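Local coordinates for lactococcal phage P2 ORF15 (Lactococcus phage p2, PDB 2WZP), which is probably the distal tail (Dit) protein of the phage baseplate, building the ring that joins the tail to the host-adsorption apparatus, at residues E102-M107 and V140-G145; N112-K117 and E154-D159. All blocks are in the same frame, centred on the assembly; numbering follows the deposited sequence.

Contact 1: residues E102-M107 and V140-G145; sequences ENYQLM and VTKTEG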
ATOM      1  N   GLU M 102      37.143  -2.253  12.991  1.00 29.75           N
ATOM      2  CA  GLU M 102      36.573  -1.851  14.281  1.00 29.47           C
ATOM      3  C   GLU M 102      35.094  -2.219  14.425  1.00 33.89           C
ATOM      4  O   GLU M 102      34.709  -2.714  15.474  1.00 36.37           O
ATOM      5  CB  GLU M 102      36.797  -0.370  14.586  1.00 30.62           C
ATOM      6  CG  GLU M 102      36.396  -0.037  16.011  1.00 38.19           C
ATOM      7  CD  GLU M 102      36.659   1.351  16.554  1.00 45.64           C
ATOM      8  OE1 GLU M 102      36.888   2.294  15.762  1.00 35.48           O
ATOM      9  OE2 GLU M 102      36.612   1.487  17.797  1.00 39.85           O
ATOM     10  N   ASN M 103      34.287  -2.032  13.371  1.00 28.51           N
ATOM     11  CA  ASN M 103      32.855  -2.349  13.386  1.00 27.59           C
ATOM     12  C   ASN M 103      32.550  -3.835  13.459  1.00 31.89           C
ATOM     13  O   ASN M 103      31.619  -4.223  14.147  1.00 32.55           O
ATOM     14  CB  ASN M 103      32.114  -1.648  12.249  1.00 22.18           C
ATOM     15  CG  ASN M 103      31.876  -0.194  12.538  1.00 39.05           C
ATOM     16  OD1 ASN M 103      31.289   0.180  13.560  1.00 35.00           O
ATOM     17  ND2 ASN M 103      32.374   0.663  11.675  1.00 28.84           N
ATOM     18  N   TYR M 104      33.351  -4.667  12.801  1.00 29.56           N
ATOM     19  CA  TYR M 104      33.214  -6.120  12.881  1.00 29.49           C
ATOM     20  C   TYR M 104      33.569  -6.570  14.300  1.00 35.82           C
ATOM     21  O   TYR M 104      32.828  -7.360  14.886  1.00 37.21           O
ATOM     22  CB  TYR M 104      34.136  -6.796  11.866  1.00 29.91           C
ATOM     23  CG  TYR M 104      33.521  -6.955  10.490  1.00 32.00           C
ATOM     24  CD1 TYR M 104      32.334  -7.661  10.312  1.00 33.67           C
ATOM     25  CD2 TYR M 104      34.160  -6.462   9.359  1.00 33.21           C
ATOM     26  CE1 TYR M 104      31.778  -7.832   9.048  1.00 33.50           C
ATOM     27  CE2 TYR M 104      33.604  -6.613   8.089  1.00 34.34           C
ATOM     28  CZ  TYR M 104      32.421  -7.314   7.940  1.00 42.35           C
ATOM     29  OH  TYR M 104      31.878  -7.479   6.693  1.00 46.02           O
ATOM     30  N   GLN M 105      34.651  -5.999  14.870  1.00 31.80           N
ATOM     31  CA  GLN M 105      35.131  -6.270  16.220  1.00 31.72           C
ATOM     32  C   GLN M 105      34.089  -5.889  17.278  1.00 35.70           C
ATOM     33  O   GLN M 105      33.828  -6.687  18.181  1.00 36.57           O
ATOM     34  CB  GLN M 105      36.459  -5.546  16.476  1.00 33.05           C
ATOM     35  CG  GLN M 105      37.200  -6.049  17.714  1.00 39.99           C
ATOM     36  CD  GLN M 105      37.758  -7.419  17.480  1.00 44.36           C
ATOM     37  OE1 GLN M 105      38.720  -7.582  16.743  1.00 37.45           O
ATOM     38  NE2 GLN M 105      37.175  -8.433  18.109  1.00 28.77           N
ATOM     39  N   LEU M 106      33.486  -4.688  17.158  1.00 30.12           N
ATOM     40  CA  LEU M 106      32.448  -4.196  18.074  1.00 28.82           C
ATOM     41  C   LEU M 106      31.216  -5.102  18.090  1.00 33.49           C
ATOM     42  O   LEU M 106      30.769  -5.444  19.176  1.00 35.42           O
ATOM     43  CB  LEU M 106      32.045  -2.758  17.730  1.00 27.96           C
ATOM     44  CG  LEU M 106      33.081  -1.672  18.035  1.00 30.15           C
ATOM     45  CD1 LEU M 106      32.761  -0.419  17.232  1.00 29.78           C
ATOM     46  CD2 LEU M 106      33.182  -1.398  19.539  1.00 25.95           C
ATOM     47  N   MET M 107      30.697  -5.517  16.912  1.00 28.02           N
ATOM     48  CA  MET M 107      29.570  -6.427  16.795  1.00 28.36           C
ATOM     49  C   MET M 107      29.878  -7.759  17.456  1.00 30.90           C
ATOM     50  O   MET M 107      29.106  -8.215  18.287  1.00 30.04           O
ATOM     51  CB  MET M 107      29.219  -6.677  15.319  1.00 31.87           C
ATOM     52  CG  MET M 107      28.059  -5.846  14.823  1.00 37.19           C
ATOM     53  SD  MET M 107      26.507  -6.017  15.750  1.00 42.43           S
ATOM     54  CE  MET M 107      25.663  -7.220  14.750  1.00 39.14           C
ATOM     55  N   VAL M 140      19.252 -11.487  17.349  1.00 29.42           N
ATOM     56  CA  VAL M 140      20.147 -10.452  16.864  1.00 28.17           C
ATOM     57  C   VAL M 140      20.317 -10.690  15.365  1.00 32.54           C
ATOM     58  O   VAL M 140      20.395 -11.846  14.942  1.00 33.15           O
ATOM     59  CB  VAL M 140      21.482 -10.351  17.637  1.00 30.70           C
ATOM     60  CG1 VAL M 140      22.364 -11.579  17.435  1.00 29.92           C
ATOM     61  CG2 VAL M 140      22.230  -9.062  17.283  1.00 30.40           C
ATOM     62  N   THR M 141      20.278  -9.616  14.565  1.00 28.07           N
ATOM     63  CA  THR M 141      20.486  -9.701  13.123  1.00 28.30           C
ATOM     64  C   THR M 141      21.904  -9.280  12.803  1.00 31.93           C
ATOM     65  O   THR M 141      22.512  -8.543  13.584  1.00 32.23           O
ATOM     66  CB  THR M 141      19.480  -8.806  12.345  1.00 32.25           C
ATOM     67  OG1 THR M 141      19.757  -7.423  12.599  1.00 31.86           O
ATOM     68  CG2 THR M 141      18.029  -9.123  12.665  1.00 20.93           C
ATOM     69  N   LYS M 142      22.424  -9.732  11.662  1.00 29.45           N
ATOM     70  CA  LYS M 142      23.726  -9.312  11.133  1.00 30.02           C
ATOM     71  C   LYS M 142      23.612  -9.281   9.642  1.00 35.22           C
ATOM     72  O   LYS M 142      23.297 -10.302   9.035  1.00 35.21           O
ATOM     73  CB  LYS M 142      24.908 -10.174  11.602  1.00 33.00           C
ATOM     74  CG  LYS M 142      26.238  -9.540  11.216  1.00 31.68           C
ATOM     75  CD  LYS M 142      27.446 -10.372  11.541  1.00 35.99           C
ATOM     76  CE  LYS M 142      28.682  -9.520  11.330  1.00 41.45           C
ATOM     77  NZ  LYS M 142      29.918 -10.327  11.281  1.00 42.81           N
ATOM     78  N   THR M 143      23.776  -8.088   9.059  1.00 34.86           N
ATOM     79  CA  THR M 143      23.660  -7.838   7.614  1.00 36.41           C
ATOM     80  C   THR M 143      24.825  -7.034   7.038  1.00 46.13           C
ATOM     81  O   THR M 143      25.806  -6.797   7.719  1.00 45.40           O
ATOM     82  CB  THR M 143      22.291  -7.192   7.260  1.00 35.79           C
ATOM     83  OG1 THR M 143      22.208  -5.883   7.827  1.00 36.67           O
ATOM     84  CG2 THR M 143      21.087  -8.057   7.659  1.00 26.99           C
ATOM     85  N   GLU M 144      24.720  -6.679   5.754  1.00 49.12           N
ATOM     86  CA  GLU M 144      25.672  -5.893   4.976  1.00 51.33           C
ATOM     87  C   GLU M 144      24.859  -4.894   4.148  1.00 63.51           C
ATOM     88  O   GLU M 144      24.302  -5.240   3.090  1.00 62.77           O
ATOM     89  CB  GLU M 144      26.483  -6.784   4.021  1.00 52.00           C
ATOM     90  CG  GLU M 144      27.434  -7.739   4.693  1.00 52.72           C
ATOM     91  CD  GLU M 144      27.972  -8.794   3.759  1.00 53.93           C
ATOM     92  OE1 GLU M 144      27.776  -8.675   2.527  1.00 52.32           O
ATOM     93  OE2 GLU M 144      28.603  -9.745   4.269  1.00 43.14           O
ATOM     94  N   GLY M 145      24.815  -3.667   4.643  1.00 66.03           N
ATOM     95  CA  GLY M 145      24.143  -2.529   4.040  1.00 69.03           C
ATOM     96  C   GLY M 145      24.742  -1.307   4.692  1.00 80.14           C
ATOM     97  O   GLY M 145      24.027  -0.417   5.179  1.00 81.76           O
TER
HETATM   98  O   HOH W   1      31.210  -9.096  13.437  1.00 37.78           O
HETATM   99  O   HOH W   2      29.541  -9.089   6.954  1.00 54.76           O
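Met107 and Lys142 have the nearest CA atoms of the two segments, 8.6 Å apart, where the helical residues 102-107 face the irregular chain of 140-145. No hydrogen bond spans this gap directly; side chains and two bridging waters link the segments. Lys142 has CG anti to its N (chi1 -170°) and is extended beyond it, which carries the ammonium across to the helix. There it meets the edge of the Tyr104 ring, near the ring plane, with NZ 3.7 Å from CD1, at the rim rather than over the face. One water accepts from Lys142 NZ and donates to Tyr104 O, 2.8 Å from each. The other lies 2.8 Å from Tyr104 OH and donates to Glu144 OE2. Three residues further along the helix, Met107, bent at chi2 and chi3, sets its CE 3.6 Å from Thr141 O and close to the aliphatic part of Lys142. Tyr124 OH and Val326 O of the second subunit also hydrogen-bond Lys142 NZ, and Arg31 of that subunit forms a salt bridge with Glu144. Helix 100-115 thus flanks the loop joining strands 130-140 and 153-163, and at Val140 the sheet runs on into an antiparallel strand of that second subunit.

Contact 2: residues N112-K117 and E154-D159; sequences NDILSK and EKITFD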
ATOM      1  N   ASN M 112      28.916 -11.577  21.612  1.00 30.21           N
ATOM      2  CA  ASN M 112      29.513 -12.698  22.349  1.00 29.95           C
ATOM      3  C   ASN M 112      29.639 -12.444  23.819  1.00 34.02           C
ATOM      4  O   ASN M 112      29.658 -13.407  24.579  1.00 36.86           O
ATOM      5  CB  ASN M 112      30.808 -13.220  21.733  1.00 29.22           C
ATOM      6  CG  ASN M 112      30.612 -13.904  20.403  1.00 44.63           C
ATOM      7  OD1 ASN M 112      29.936 -14.923  20.272  1.00 44.59           O
ATOM      8  ND2 ASN M 112      31.201 -13.360  19.379  1.00 37.97           N
ATOM      9  N   ASP M 113      29.673 -11.171  24.238  1.00 27.90           N
ATOM     10  CA  ASP M 113      29.695 -10.804  25.650  1.00 27.04           C
ATOM     11  C   ASP M 113      28.353 -11.107  26.267  1.00 31.41           C
ATOM     12  O   ASP M 113      28.311 -11.583  27.393  1.00 32.19           O
ATOM     13  CB  ASP M 113      30.033  -9.323  25.836  1.00 28.67           C
ATOM     14  CG  ASP M 113      31.511  -9.003  25.865  1.00 38.70           C
ATOM     15  OD1 ASP M 113      32.337  -9.940  25.670  1.00 41.59           O
ATOM     16  OD2 ASP M 113      31.848  -7.817  26.021  1.00 40.26           O
ATOM     17  N   ILE M 114      27.258 -10.838  25.521  1.00 28.77           N
ATOM     18  CA  ILE M 114      25.875 -11.142  25.911  1.00 28.70           C
ATOM     19  C   ILE M 114      25.729 -12.657  25.949  1.00 33.59           C
ATOM     20  O   ILE M 114      25.332 -13.214  26.977  1.00 32.78           O
ATOM     21  CB  ILE M 114      24.822 -10.474  24.967  1.00 31.35           C
ATOM     22  CG1 ILE M 114      24.818  -8.929  25.149  1.00 31.48           C
ATOM     23  CG2 ILE M 114      23.419 -11.074  25.186  1.00 30.62           C
ATOM     24  CD1 ILE M 114      24.147  -8.150  24.105  1.00 32.26           C
ATOM     25  N   LEU M 115      26.113 -13.322  24.840  1.00 30.97           N
ATOM     26  CA  LEU M 115      26.024 -14.770  24.678  1.00 29.26           C
ATOM     27  C   LEU M 115      26.811 -15.584  25.702  1.00 32.98           C
ATOM     28  O   LEU M 115      26.445 -16.720  25.969  1.00 34.18           O
ATOM     29  CB  LEU M 115      26.362 -15.185  23.232  1.00 28.34           C
ATOM     30  CG  LEU M 115      25.348 -14.825  22.127  1.00 31.25           C
ATOM     31  CD1 LEU M 115      25.840 -15.250  20.772  1.00 30.02           C
ATOM     32  CD2 LEU M 115      23.970 -15.432  22.384  1.00 30.83           C
ATOM     33  N   SER M 116      27.865 -15.013  26.289  1.00 29.31           N
ATOM     34  CA  SER M 116      28.713 -15.715  27.259  1.00 28.63           C
ATOM     35  C   SER M 116      28.105 -15.808  28.686  1.00 34.66           C
ATOM     36  O   SER M 116      28.626 -16.545  29.517  1.00 36.96           O
ATOM     37  CB  SER M 116      30.098 -15.082  27.291  1.00 29.48           C
ATOM     38  OG  SER M 116      30.016 -13.819  27.932  1.00 46.26           O
ATOM     39  N   LYS M 117      27.016 -15.071  28.977  1.00 29.30           N
ATOM     40  CA  LYS M 117      26.389 -15.069  30.294  1.00 27.06           C
ATOM     41  C   LYS M 117      25.004 -15.679  30.225  1.00 31.31           C
ATOM     42  O   LYS M 117      24.368 -15.609  29.187  1.00 30.90           O
ATOM     43  CB  LYS M 117      26.282 -13.632  30.832  1.00 28.04           C
ATOM     44  CG  LYS M 117      27.574 -12.805  30.921  1.00 30.14           C
ATOM     45  CD  LYS M 117      28.801 -13.469  31.605  1.00 32.85           C
ATOM     46  CE  LYS M 117      28.777 -13.544  33.102  1.00 50.67           C
ATOM     47  NZ  LYS M 117      30.126 -13.197  33.671  1.00 64.44           N
ATOM     48  N   GLU M 154      21.446  -2.759  13.019  1.00 29.41           N
ATOM     49  CA  GLU M 154      20.785  -4.050  13.223  1.00 28.48           C
ATOM     50  C   GLU M 154      19.623  -3.972  14.222  1.00 33.53           C
ATOM     51  O   GLU M 154      19.295  -2.883  14.712  1.00 34.88           O
ATOM     52  CB  GLU M 154      21.835  -5.102  13.684  1.00 29.32           C
ATOM     53  CG  GLU M 154      23.020  -5.322  12.749  1.00 33.33           C
ATOM     54  CD  GLU M 154      22.770  -5.660  11.280  1.00 43.59           C
ATOM     55  OE1 GLU M 154      23.689  -5.422  10.466  1.00 38.55           O
ATOM     56  OE2 GLU M 154      21.669  -6.142  10.931  1.00 29.73           O
ATOM     57  N   LYS M 155      19.018  -5.131  14.529  1.00 29.37           N
ATOM     58  CA  LYS M 155      17.931  -5.250  15.504  1.00 30.40           C
ATOM     59  C   LYS M 155      18.304  -6.281  16.554  1.00 35.74           C
ATOM     60  O   LYS M 155      18.738  -7.379  16.203  1.00 36.54           O
ATOM     61  CB  LYS M 155      16.616  -5.675  14.830  1.00 34.31           C
ATOM     62  CG  LYS M 155      16.108  -4.697  13.797  1.00 60.18           C
ATOM     63  CD  LYS M 155      15.516  -3.388  14.320  1.00 70.57           C
ATOM     64  CE  LYS M 155      14.707  -2.805  13.172  1.00 82.82           C
ATOM     65  NZ  LYS M 155      13.410  -3.522  12.933  1.00 86.96           N
ATOM     66  N   ILE M 156      18.173  -5.923  17.843  1.00 31.42           N
ATOM     67  CA  ILE M 156      18.430  -6.823  18.964  1.00 30.52           C
ATOM     68  C   ILE M 156      17.137  -6.956  19.786  1.00 33.39           C
ATOM     69  O   ILE M 156      16.445  -5.951  19.972  1.00 34.09           O
ATOM     70  CB  ILE M 156      19.683  -6.410  19.782  1.00 33.50           C
ATOM     71  CG1 ILE M 156      20.221  -7.589  20.625  1.00 32.51           C
ATOM     72  CG2 ILE M 156      19.491  -5.114  20.606  1.00 35.22           C
ATOM     73  CD1 ILE M 156      21.510  -7.346  21.339  1.00 27.26           C
ATOM     74  N   THR M 157      16.767  -8.189  20.184  1.00 27.60           N
ATOM     75  CA  THR M 157      15.547  -8.477  20.962  1.00 26.93           C
ATOM     76  C   THR M 157      15.892  -9.263  22.215  1.00 30.74           C
ATOM     77  O   THR M 157      16.653 -10.237  22.163  1.00 28.41           O
ATOM     78  CB  THR M 157      14.502  -9.237  20.145  1.00 29.75           C
ATOM     79  OG1 THR M 157      14.320  -8.610  18.882  1.00 35.66           O
ATOM     80  CG2 THR M 157      13.166  -9.394  20.870  1.00 20.41           C
ATOM     81  N   PHE M 158      15.281  -8.856  23.331  1.00 27.51           N
ATOM     82  CA  PHE M 158      15.504  -9.492  24.604  1.00 26.25           C
ATOM     83  C   PHE M 158      14.252  -9.995  25.215  1.00 31.44           C
ATOM     84  O   PHE M 158      13.241  -9.284  25.274  1.00 31.08           O
ATOM     85  CB  PHE M 158      16.122  -8.506  25.601  1.00 26.89           C
ATOM     86  CG  PHE M 158      17.517  -8.064  25.268  1.00 27.10           C
ATOM     87  CD1 PHE M 158      18.613  -8.827  25.648  1.00 26.94           C
ATOM     88  CD2 PHE M 158      17.745  -6.847  24.630  1.00 28.82           C
ATOM     89  CE1 PHE M 158      19.914  -8.405  25.354  1.00 26.83           C
ATOM     90  CE2 PHE M 158      19.054  -6.414  24.361  1.00 29.95           C
ATOM     91  CZ  PHE M 158      20.124  -7.203  24.717  1.00 26.27           C
ATOM     92  N   ASP M 159      14.360 -11.190  25.786  1.00 28.58           N
ATOM     93  CA  ASP M 159      13.327 -11.775  26.620  1.00 27.96           C
ATOM     94  C   ASP M 159      13.552 -11.177  28.007  1.00 29.84           C
ATOM     95  O   ASP M 159      14.685 -11.008  28.427  1.00 27.42           O
ATOM     96  CB  ASP M 159      13.480 -13.297  26.695  1.00 29.71           C
ATOM     97  CG  ASP M 159      12.800 -14.062  25.579  1.00 38.89           C
ATOM     98  OD1 ASP M 159      11.645 -13.686  25.213  1.00 42.75           O
ATOM     99  OD2 ASP M 159      13.329 -15.143  25.194  1.00 34.63           O
TER
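Ile114 meets Ile156 and Phe158 through a single methyl group, CD1, and around it lies the close-packed part of this contact. The two isoleucines reach toward each other tip to tip, CD1 of Ile114 lying 3.9 Å from CD1 of Ile156. Both are stretched out at chi2, and in Ile156 CG1 is also anti to the backbone N (chi1 -160°), which sends its terminal methyl away from the strand toward the helix. Phe158 offers an edge rather than a face: its CZ is 4.2 Å from Ile114 CD1, which sits near the ring plane. All three residues are buried, and the interaction is purely apolar, bridging backbones whose nearest CA atoms, those of Ile114 and Phe158, are 10.6 Å apart.

The arrangement is that of a helix laid on one face of an antiparallel sheet. Helix 100-115 connects strands 89-95 and 120-125, and strands 130-140 and 153-163 lie between those two in the sheet. Ile156 points to the helix, and the far end of the Phe158 ring comes in to join it, with Leu137 of the adjacent strand and Phe56 of strand 54-57 adding to the same apolar layer.

On either side of Ile114 in sequence, residues of 112-117 make no contact with 154-159. Ser116 is exposed, and its OG donates to Asp113 O at 2.9 Å, approaching from above the carbonyl plane, 42° out of it, rather than along a lone pair. Lys117 N bonds to Ile114 O at 3.2 Å. On this looser side the partners lie elsewhere: Asp113 forms a salt bridge with Lys45 and a hydrogen bond with Trp47, while Leu115 packs on Leu64 of the second subunit and its O accepts from Arg82 there.

Both contacts use helix 100-115, contact 1 early in the helix against the loop after strand 130-140 and contact 2 near its end against strand 153-163, with centres about 13 Å apart. Both are buried and both touch the second subunit, but contact 2 lies nearer the centre of the chain and is wholly apolar, whereas contact 1 mixes in water and charge, and its own side chains Lys142 and Glu144 bind that subunit. Glu154 joins them: its OE2 lies 2.8 Å from Thr141 OG1 and its OE1 3.0 Å from Thr143 N, both probable hydrogen bonds that tie the start of segment 154-159 to loop 140-145. Met107 CE also packs on Glu154 CG.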